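Local coordinates for uncharacterized protein (Synechococcus sp. WH 8102, PDB 4DCI) that is of unknown function but belongs to the YlqD family and pairs a long helical hairpin, predicted to form a coiled coil, with a small beta sheet, at residues B[27-38]-B[96-104]. Sequence-based numbering, arbitrary orientation.
Sequences KEEAEREISNGI and LLQQQAQVR
Lys-27 reaches across to the C-terminal end of helix 69-104. Its CG is anti to the backbone N, and the chain bends at its last two torsions. NZ thereby gives a weak hydrogen bond to Arg-104 O at 3.3 Å. The ammonium also bonds to Leu-106 O, just past the helix, so backbone carbonyls at that end gather round one positive group. One turn on, the CB of Ala-30 faces the CG1 of Val-103 at 4.0 Å. The same methyl also touches the CG of Glu-31, which passes it at a slant. Beyond that carbon, the Glu-31 chain runs out extended and crosses Arg-104 at about a right angle. OE2 of Glu-31 lies at the guanidinium edge and accepts a weak, fairly straight bond from Arg-104 NE (3.3 Å, 157° at the hydrogen), part of a salt bridge. The carboxylate and guanidinium planes are 61° apart, so the two groups are not paired flat. The side-chain amide carbon of Gln-100 covers one guanidinium face. With an alanine in place of Glu-31, Arg-104 would probably lose this carboxylate partner, and its guanidinium would be freer to turn. Ile-34 sends two branches to separate partners. Its CG2 packs on the CB of Gln-100 at 3.7 Å, and its CD1 lies near Gln-99 OE1. Gly-37 has no side chain, and Leu-96 CD1 lies against its backbone. Ile-38 then packs its CD1 against the CG of Leu-97. The segment axes run antiparallel at 159° and approach to 9.4 Å. A mainly apolar seam, with glutamines among its contacts and a salt bridge on its flank, is consistent with the coiled coil predicted here, its two helices running antiparallel, at the end of the helical hairpin nearest the beta sheet.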
ATOM      1  N   LYS B  27      28.395 -16.786   6.707  1.00 70.34           N
ATOM      2  CA  LYS B  27      28.321 -16.340   8.100  1.00 65.38           C
ATOM      3  C   LYS B  27      28.694 -14.858   8.272  1.00 60.72           C
ATOM      4  O   LYS B  27      27.985 -14.129   8.959  1.00 61.15           O
ATOM      5  CB  LYS B  27      29.169 -17.238   9.008  1.00 64.53           C
ATOM      6  CG  LYS B  27      29.012 -16.933  10.491  1.00 75.61           C
ATOM      7  CD  LYS B  27      30.205 -17.401  11.318  1.00 85.42           C
ATOM      8  CE  LYS B  27      30.074 -18.860  11.735  1.00 89.80           C
ATOM      9  NZ  LYS B  27      28.833 -19.132  12.514  1.00 89.08           N
ATOM     10  N   GLU B  28      29.785 -14.421   7.643  1.00 58.92           N
ATOM     11  CA  GLU B  28      30.199 -13.014   7.689  1.00 62.91           C
ATOM     12  C   GLU B  28      29.062 -12.134   7.219  1.00 65.07           C
ATOM     13  O   GLU B  28      28.589 -11.278   7.966  1.00 63.86           O
ATOM     14  CB  GLU B  28      31.410 -12.751   6.793  1.00 71.39           C
ATOM     15  CG  GLU B  28      32.735 -13.288   7.306  1.00 79.37           C
ATOM     16  CD  GLU B  28      33.698 -13.615   6.175  1.00 91.81           C
ATOM     17  OE1 GLU B  28      34.776 -14.191   6.452  1.00104.11           O
ATOM     18  OE2 GLU B  28      33.378 -13.307   5.004  1.00104.05           O
ATOM     19  N   GLU B  29      28.624 -12.366   5.980  1.00 66.95           N
ATOM     20  CA  GLU B  29      27.535 -11.608   5.364  1.00 69.06           C
ATOM     21  C   GLU B  29      26.337 -11.546   6.310  1.00 66.13           C
ATOM     22  O   GLU B  29      25.735 -10.485   6.488  1.00 68.73           O
ATOM     23  CB  GLU B  29      27.115 -12.229   4.029  1.00 76.97           C
ATOM     24  CG  GLU B  29      28.265 -12.671   3.129  1.00 89.53           C
ATOM     25  CD  GLU B  29      28.538 -11.735   1.964  1.00100.75           C
ATOM     26  OE1 GLU B  29      28.696 -10.515   2.181  1.00115.27           O
ATOM     27  OE2 GLU B  29      28.612 -12.230   0.820  1.00108.32           O
ATOM     28  N   ALA B  30      26.019 -12.683   6.928  1.00 62.04           N
ATOM     29  CA  ALA B  30      24.890 -12.784   7.852  1.00 61.70           C
ATOM     30  C   ALA B  30      25.064 -11.837   9.023  1.00 59.32           C
ATOM     31  O   ALA B  30      24.215 -10.982   9.259  1.00 61.73           O
ATOM     32  CB  ALA B  30      24.723 -14.214   8.347  1.00 61.18           C
ATOM     33  N   GLU B  31      26.183 -11.985   9.730  1.00 56.90           N
ATOM     34  CA  GLU B  31      26.476 -11.201  10.923  1.00 55.24           C
ATOM     35  C   GLU B  31      26.532  -9.714  10.622  1.00 53.02           C
ATOM     36  O   GLU B  31      25.958  -8.919  11.357  1.00 49.78           O
ATOM     37  CB  GLU B  31      27.793 -11.654  11.558  1.00 65.18           C
ATOM     38  CG  GLU B  31      27.838 -13.135  11.914  1.00 75.20           C
ATOM     39  CD  GLU B  31      28.918 -13.472  12.932  1.00 89.42           C
ATOM     40  OE1 GLU B  31      29.604 -14.510  12.766  1.00 91.93           O
ATOM     41  OE2 GLU B  31      29.076 -12.700  13.904  1.00102.09           O
ATOM     42  N   ARG B  32      27.211  -9.351   9.535  1.00 56.01           N
ATOM     43  CA  ARG B  32      27.322  -7.956   9.106  1.00 59.95           C
ATOM     44  C   ARG B  32      25.940  -7.332   8.921  1.00 58.97           C
ATOM     45  O   ARG B  32      25.708  -6.195   9.342  1.00 65.74           O
ATOM     46  CB  ARG B  32      28.125  -7.851   7.811  1.00 67.28           C
ATOM     47  CG  ARG B  32      28.535  -6.441   7.411  1.00 76.15           C
ATOM     48  CD  ARG B  32      29.305  -6.448   6.088  1.00 97.68           C
ATOM     49  NE  ARG B  32      30.699  -6.912   6.209  1.00104.14           N
ATOM     50  CZ  ARG B  32      31.164  -8.103   5.814  1.00100.42           C
ATOM     51  NH1 ARG B  32      30.363  -9.008   5.256  1.00100.35           N
ATOM     52  NH2 ARG B  32      32.452  -8.392   5.978  1.00103.89           N
ATOM     53  N   GLU B  33      25.024  -8.075   8.303  1.00 55.36           N
ATOM     54  CA  GLU B  33      23.662  -7.589   8.119  1.00 57.03           C
ATOM     55  C   GLU B  33      22.957  -7.366   9.445  1.00 52.81           C
ATOM     56  O   GLU B  33      22.530  -6.243   9.735  1.00 47.65           O
ATOM     57  CB  GLU B  33      22.854  -8.545   7.258  1.00 66.34           C
ATOM     58  CG  GLU B  33      22.558  -8.008   5.873  1.00 78.33           C
ATOM     59  CD  GLU B  33      21.635  -8.929   5.109  1.00 95.00           C
ATOM     60  OE1 GLU B  33      22.098 -10.010   4.667  1.00 97.65           O
ATOM     61  OE2 GLU B  33      20.445  -8.570   4.956  1.00111.02           O
ATOM     62  N   ILE B  34      22.849  -8.447  10.230  1.00 50.94           N
ATOM     63  CA  ILE B  34      22.250  -8.445  11.566  1.00 47.95           C
ATOM     64  C   ILE B  34      22.798  -7.272  12.362  1.00 43.67           C
ATOM     65  O   ILE B  34      22.046  -6.463  12.897  1.00 43.91           O
ATOM     66  CB  ILE B  34      22.573  -9.759  12.335  1.00 48.06           C
ATOM     67  CG1 ILE B  34      22.083 -11.011  11.585  1.00 58.43           C
ATOM     68  CG2 ILE B  34      22.054  -9.732  13.767  1.00 51.89           C
ATOM     69  CD1 ILE B  34      20.659 -10.955  11.078  1.00 68.44           C
ATOM     70  N   SER B  35      24.120  -7.175  12.414  1.00 45.81           N
ATOM     71  CA  SER B  35      24.788  -6.151  13.203  1.00 47.61           C
ATOM     72  C   SER B  35      24.338  -4.741  12.837  1.00 50.03           C
ATOM     73  O   SER B  35      23.969  -3.967  13.716  1.00 49.13           O
ATOM     74  CB  SER B  35      26.297  -6.274  13.068  1.00 50.30           C
ATOM     75  OG  SER B  35      26.925  -5.236  13.776  1.00 55.55           O
ATOM     76  N   ASN B  36      24.363  -4.415  11.545  1.00 53.51           N
ATOM     77  CA  ASN B  36      23.886  -3.114  11.078  1.00 58.29           C
ATOM     78  C   ASN B  36      22.443  -2.841  11.478  1.00 57.10           C
ATOM     79  O   ASN B  36      22.089  -1.706  11.783  1.00 65.12           O
ATOM     80  CB  ASN B  36      24.043  -2.978   9.562  1.00 69.48           C
ATOM     81  CG  ASN B  36      25.497  -2.879   9.131  1.00 79.67           C
ATOM     82  OD1 ASN B  36      26.396  -2.610   9.942  1.00 79.33           O
ATOM     83  ND2 ASN B  36      25.737  -3.095   7.841  1.00 85.42           N
ATOM     84  N   GLY B  37      21.615  -3.884  11.475  1.00 54.74           N
ATOM     85  CA  GLY B  37      20.238  -3.787  11.955  1.00 55.04           C
ATOM     86  C   GLY B  37      20.190  -3.374  13.416  1.00 56.50           C
ATOM     87  O   GLY B  37      19.473  -2.430  13.767  1.00 62.56           O
ATOM     88  N   ILE B  38      20.949  -4.082  14.261  1.00 52.77           N
ATOM     89  CA  ILE B  38      21.090  -3.733  15.676  1.00 49.51           C
ATOM     90  C   ILE B  38      21.477  -2.261  15.781  1.00 51.02           C
ATOM     91  O   ILE B  38      20.796  -1.480  16.443  1.00 53.94           O
ATOM     92  CB  ILE B  38      22.183  -4.570  16.397  1.00 50.30           C
ATOM     93  CG1 ILE B  38      22.042  -6.072  16.122  1.00 53.78           C
ATOM     94  CG2 ILE B  38      22.201  -4.279  17.892  1.00 50.34           C
ATOM     95  CD1 ILE B  38      20.912  -6.738  16.867  1.00 57.65           C
ATOM     96  N   LEU B  96      16.668  -9.186  16.529  1.00 50.08           N
ATOM     97  CA  LEU B  96      17.950  -9.149  15.862  1.00 50.75           C
ATOM     98  C   LEU B  96      19.048  -9.742  16.748  1.00 47.33           C
ATOM     99  O   LEU B  96      19.882 -10.514  16.277  1.00 48.87           O
ATOM    100  CB  LEU B  96      18.288  -7.722  15.446  1.00 51.61           C
ATOM    101  CG  LEU B  96      17.579  -7.143  14.225  1.00 52.81           C
ATOM    102  CD1 LEU B  96      17.878  -5.661  14.144  1.00 55.87           C
ATOM    103  CD2 LEU B  96      17.997  -7.839  12.936  1.00 58.65           C
ATOM    104  N   LEU B  97      19.040  -9.396  18.030  1.00 46.13           N
ATOM    105  CA  LEU B  97      20.038  -9.932  18.946  1.00 49.27           C
ATOM    106  C   LEU B  97      19.923 -11.444  19.059  1.00 55.14           C
ATOM    107  O   LEU B  97      20.922 -12.159  19.019  1.00 56.50           O
ATOM    108  CB  LEU B  97      19.926  -9.277  20.313  1.00 51.50           C
ATOM    109  CG  LEU B  97      20.471  -7.856  20.248  1.00 48.25           C
ATOM    110  CD1 LEU B  97      19.838  -6.986  21.322  1.00 52.04           C
ATOM    111  CD2 LEU B  97      21.992  -7.846  20.322  1.00 45.62           C
ATOM    112  N   GLN B  98      18.697 -11.930  19.174  1.00 56.78           N
ATOM    113  CA  GLN B  98      18.462 -13.359  19.188  1.00 63.21           C
ATOM    114  C   GLN B  98      18.989 -14.010  17.898  1.00 61.08           C
ATOM    115  O   GLN B  98      19.672 -15.038  17.959  1.00 66.63           O
ATOM    116  CB  GLN B  98      16.978 -13.637  19.385  1.00 67.80           C
ATOM    117  CG  GLN B  98      16.649 -15.077  19.721  1.00 82.62           C
ATOM    118  CD  GLN B  98      15.155 -15.344  19.688  1.00100.82           C
ATOM    119  OE1 GLN B  98      14.722 -16.489  19.808  1.00127.18           O
ATOM    120  NE2 GLN B  98      14.358 -14.288  19.523  1.00101.68           N
ATOM    121  N   GLN B  99      18.685 -13.400  16.746  1.00 55.37           N
ATOM    122  CA  GLN B  99      19.182 -13.883  15.456  1.00 56.95           C
ATOM    123  C   GLN B  99      20.699 -13.916  15.456  1.00 56.42           C
ATOM    124  O   GLN B  99      21.307 -14.862  14.950  1.00 58.65           O
ATOM    125  CB  GLN B  99      18.733 -12.976  14.318  1.00 57.63           C
ATOM    126  CG  GLN B  99      17.330 -13.206  13.800  1.00 62.80           C
ATOM    127  CD  GLN B  99      17.017 -12.273  12.648  1.00 69.07           C
ATOM    128  OE1 GLN B  99      17.603 -12.376  11.568  1.00 70.39           O
ATOM    129  NE2 GLN B  99      16.103 -11.344  12.876  1.00 74.15           N
ATOM    130  N   GLN B 100      21.303 -12.872  16.018  1.00 50.36           N
ATOM    131  CA  GLN B 100      22.748 -12.774  16.091  1.00 51.13           C
ATOM    132  C   GLN B 100      23.337 -13.977  16.821  1.00 57.14           C
ATOM    133  O   GLN B 100      24.203 -14.665  16.279  1.00 58.93           O
ATOM    134  CB  GLN B 100      23.162 -11.482  16.773  1.00 50.98           C
ATOM    135  CG  GLN B 100      24.656 -11.353  16.973  1.00 57.84           C
ATOM    136  CD  GLN B 100      25.052  -9.945  17.322  1.00 63.69           C
ATOM    137  OE1 GLN B 100      25.523  -9.196  16.464  1.00 72.47           O
ATOM    138  NE2 GLN B 100      24.842  -9.563  18.579  1.00 66.50           N
ATOM    139  N   ALA B 101      22.857 -14.233  18.039  1.00 57.51           N
ATOM    140  CA  ALA B 101      23.309 -15.390  18.810  1.00 60.48           C
ATOM    141  C   ALA B 101      23.104 -16.677  18.006  1.00 66.33           C
ATOM    142  O   ALA B 101      24.023 -17.496  17.887  1.00 75.09           O
ATOM    143  CB  ALA B 101      22.585 -15.461  20.144  1.00 59.11           C
ATOM    144  N   GLN B 102      21.904 -16.822  17.439  1.00 61.49           N
ATOM    145  CA  GLN B 102      21.520 -17.973  16.625  1.00 65.55           C
ATOM    146  C   GLN B 102      22.509 -18.196  15.475  1.00 64.66           C
ATOM    147  O   GLN B 102      22.959 -19.321  15.224  1.00 60.86           O
ATOM    148  CB  GLN B 102      20.096 -17.755  16.096  1.00 69.56           C
ATOM    149  CG  GLN B 102      19.504 -18.889  15.270  1.00 83.44           C
ATOM    150  CD  GLN B 102      18.265 -18.469  14.487  1.00 90.77           C
ATOM    151  OE1 GLN B 102      17.441 -17.678  14.964  1.00 93.17           O
ATOM    152  NE2 GLN B 102      18.128 -19.000  13.274  1.00 99.98           N
ATOM    153  N   VAL B 103      22.854 -17.110  14.793  1.00 61.73           N
ATOM    154  CA  VAL B 103      23.764 -17.167  13.662  1.00 60.32           C
ATOM    155  C   VAL B 103      25.156 -17.567  14.122  1.00 63.61           C
ATOM    156  O   VAL B 103      25.691 -18.567  13.665  1.00 71.68           O
ATOM    157  CB  VAL B 103      23.789 -15.832  12.905  1.00 58.31           C
ATOM    158  CG1 VAL B 103      25.047 -15.702  12.056  1.00 61.50           C
ATOM    159  CG2 VAL B 103      22.535 -15.714  12.055  1.00 56.03           C
ATOM    160  N   ARG B 104      25.723 -16.800  15.046  1.00 62.76           N
ATOM    161  CA  ARG B 104      27.057 -17.074  15.572  1.00 65.54           C
ATOM    162  C   ARG B 104      27.226 -18.519  16.018  1.00 69.25           C
ATOM    163  O   ARG B 104      28.275 -19.114  15.804  1.00 79.81           O
ATOM    164  CB  ARG B 104      27.377 -16.135  16.730  1.00 65.94           C
ATOM    165  CG  ARG B 104      27.593 -14.697  16.294  1.00 67.66           C
ATOM    166  CD  ARG B 104      27.744 -13.778  17.491  1.00 65.46           C
ATOM    167  NE  ARG B 104      28.063 -12.423  17.063  1.00 62.96           N
ATOM    168  CZ  ARG B 104      28.157 -11.384  17.878  1.00 62.68           C
ATOM    169  NH1 ARG B 104      27.952 -11.534  19.178  1.00 68.27           N
ATOM    170  NH2 ARG B 104      28.454 -10.189  17.391  1.00 73.27           N
TER